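Local coordinates for tetratricopeptide TPR_2 repeat protein (Thermobaculum terrenum, PDB 5DJS), which combines tetratricopeptide repeats with a GT-B-type glycosyl transferase family 41 region and binds uridine-5'-diphosphate in a pocket, at residues Glu182-Ala187 with Tyr308-Pro313. The protein carries 1 engineered substitution. Numbering follows the deposited sequence.
Sequences EPVIEA and YLPCNP
P183 and P310 meet at the CG corners of their rings, 3.7 Å apart, the side chains crossing at about a right angle, in a GT-B fold where a helix of the first parallel sheet's domain packs on the loop that leaves its edge strand 300-304 and leads toward the second sheet. It is a worked example of how an irregular loop can be seated on a helix: their direct meeting is van der Waals packing, while hydrogen bonds from other helices hold the loop backbone. CG of P310 also approaches CG2 of V184 at 4.1 Å; with CG1 anti to the backbone N (chi1 170°), V184 keeps CG2 beside that N, and this branch touches P310. Against CB of P183, N312 comes in at a slant, its OD1 3.7 Å away, a contact in which the amide meets carbon; its CG sits between backbone N and carbonyl carbon (chi1 66°).

Further out, helix 479-521 joins the two partners, since F504 touches both V184 and P310. From the same helix, Q501 NE2 hydrogen-bonds to P183 O and D500 OD2 accepts the N-H of C311; W430 NE1, at the end of helix 423-430, hydrogen-bonds to C311 O. P183 has no backbone N-H and the helix kinks there, yet the carbonyl of P183 still accepts the N-H of A187, N to O 3.0 Å.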
loop_
_atom_site.group_PDB
_atom_site.type_symbol
_atom_site.label_atom_id
_atom_site.label_comp_id
_atom_site.label_asym_id
_atom_site.label_seq_id
_atom_site.Cartn_x
_atom_site.Cartn_y
_atom_site.Cartn_z
ATOM N N GLU A 182 11.099 -5.828 -8.256
ATOM C CA GLU A 182 12.421 -6.462 -8.463
ATOM C C GLU A 182 12.418 -7.713 -9.372
ATOM O O GLU A 182 13.167 -7.750 -10.348
ATOM C CB GLU A 182 13.103 -6.772 -7.118
ATOM C CG GLU A 182 14.442 -7.483 -7.266
ATOM C CD GLU A 182 15.284 -7.468 -6.006
ATOM O OE1 GLU A 182 16.518 -7.588 -6.142
ATOM O OE2 GLU A 182 14.735 -7.351 -4.889
ATOM N N PRO A 183 11.592 -8.733 -9.060
ATOM C CA PRO A 183 11.545 -9.884 -9.966
ATOM C C PRO A 183 11.164 -9.512 -11.395
ATOM O O PRO A 183 11.788 -10.010 -12.346
ATOM C CB PRO A 183 10.466 -10.788 -9.350
ATOM C CG PRO A 183 9.712 -9.929 -8.397
ATOM C CD PRO A 183 10.702 -8.924 -7.899
ATOM N N VAL A 184 10.164 -8.639 -11.534
ATOM C CA VAL A 184 9.661 -8.212 -12.848
ATOM C C VAL A 184 10.736 -7.497 -13.676
ATOM O O VAL A 184 10.903 -7.783 -14.858
ATOM C CB VAL A 184 8.386 -7.346 -12.715
ATOM C CG1 VAL A 184 7.994 -6.690 -14.037
ATOM C CG2 VAL A 184 7.236 -8.204 -12.218
ATOM N N ILE A 185 11.450 -6.572 -13.044
ATOM C CA ILE A 185 12.538 -5.849 -13.693
ATOM C C ILE A 185 13.664 -6.792 -14.127
ATOM O O ILE A 185 14.158 -6.672 -15.246
ATOM C CB ILE A 185 13.073 -4.717 -12.780
ATOM C CG1 ILE A 185 12.149 -3.517 -12.882
ATOM C CG2 ILE A 185 14.477 -4.285 -13.170
ATOM C CD1 ILE A 185 12.529 -2.382 -11.956
ATOM N N GLU A 186 14.074 -7.708 -13.246
ATOM C CA GLU A 186 15.125 -8.686 -13.576
ATOM C C GLU A 186 14.743 -9.569 -14.769
ATOM O O GLU A 186 15.529 -9.737 -15.679
ATOM C CB GLU A 186 15.469 -9.578 -12.370
ATOM C CG GLU A 186 16.657 -10.509 -12.619
ATOM C CD GLU A 186 17.015 -11.378 -11.429
ATOM O OE1 GLU A 186 18.220 -11.449 -11.092
ATOM O OE2 GLU A 186 16.098 -11.998 -10.844
ATOM N N ALA A 187 13.533 -10.107 -14.763
ATOM C CA ALA A 187 13.111 -11.110 -15.752
ATOM C C ALA A 187 12.531 -10.561 -17.058
ATOM O O ALA A 187 12.169 -11.339 -17.941
ATOM C CB ALA A 187 12.101 -12.064 -15.113
ATOM N N TYR A 308 -2.232 -11.680 -9.777
ATOM C CA TYR A 308 -1.774 -10.396 -10.341
ATOM C C TYR A 308 -0.371 -9.931 -9.922
ATOM O O TYR A 308 0.035 -8.852 -10.327
ATOM C CB TYR A 308 -2.808 -9.291 -10.076
ATOM C CG TYR A 308 -2.733 -8.596 -8.713
ATOM C CD1 TYR A 308 -2.928 -9.302 -7.515
ATOM C CD2 TYR A 308 -2.509 -7.221 -8.629
ATOM C CE1 TYR A 308 -2.877 -8.661 -6.287
ATOM C CE2 TYR A 308 -2.460 -6.572 -7.402
ATOM C CZ TYR A 308 -2.641 -7.293 -6.234
ATOM O OH TYR A 308 -2.595 -6.644 -5.021
ATOM N N LEU A 309 0.357 -10.729 -9.134
ATOM C CA LEU A 309 1.697 -10.385 -8.669
ATOM C C LEU A 309 2.624 -11.599 -8.746
ATOM O O LEU A 309 2.137 -12.731 -8.758
ATOM C CB LEU A 309 1.624 -9.934 -7.215
ATOM C CG LEU A 309 0.700 -8.765 -6.893
ATOM C CD1 LEU A 309 0.579 -8.583 -5.397
ATOM C CD2 LEU A 309 1.254 -7.508 -7.505
ATOM N N PRO A 310 3.959 -11.370 -8.773
ATOM C CA PRO A 310 4.916 -12.479 -8.688
ATOM C C PRO A 310 5.130 -12.982 -7.247
ATOM O O PRO A 310 5.521 -12.207 -6.371
ATOM C CB PRO A 310 6.209 -11.869 -9.253
ATOM C CG PRO A 310 6.122 -10.417 -8.920
ATOM C CD PRO A 310 4.652 -10.067 -8.889
ATOM N N CYS A 311 4.902 -14.279 -7.032
ATOM C CA CYS A 311 4.955 -14.926 -5.706
ATOM C C CYS A 311 6.295 -15.594 -5.311
ATOM O O CYS A 311 6.385 -16.219 -4.243
ATOM C CB CYS A 311 3.834 -15.960 -5.626
ATOM S SG CYS A 311 2.189 -15.262 -5.861
ATOM N N ASN A 312 7.331 -15.471 -6.138
ATOM C CA ASN A 312 8.635 -16.059 -5.794
ATOM C C ASN A 312 9.277 -15.341 -4.602
ATOM O O ASN A 312 9.305 -14.113 -4.575
ATOM C CB ASN A 312 9.587 -16.058 -7.004
ATOM C CG ASN A 312 9.972 -14.660 -7.449
ATOM O OD1 ASN A 312 9.109 -13.847 -7.749
ATOM N ND2 ASN A 312 11.261 -14.366 -7.460
ATOM N N PRO A 313 9.799 -16.097 -3.617
ATOM C CA PRO A 313 10.296 -15.478 -2.388
ATOM C C PRO A 313 11.710 -14.941 -2.527
ATOM O O PRO A 313 12.415 -15.337 -3.446
ATOM C CB PRO A 313 10.308 -16.646 -1.417
ATOM C CG PRO A 313 10.735 -17.784 -2.279
ATOM C CD PRO A 313 10.094 -17.541 -3.627
#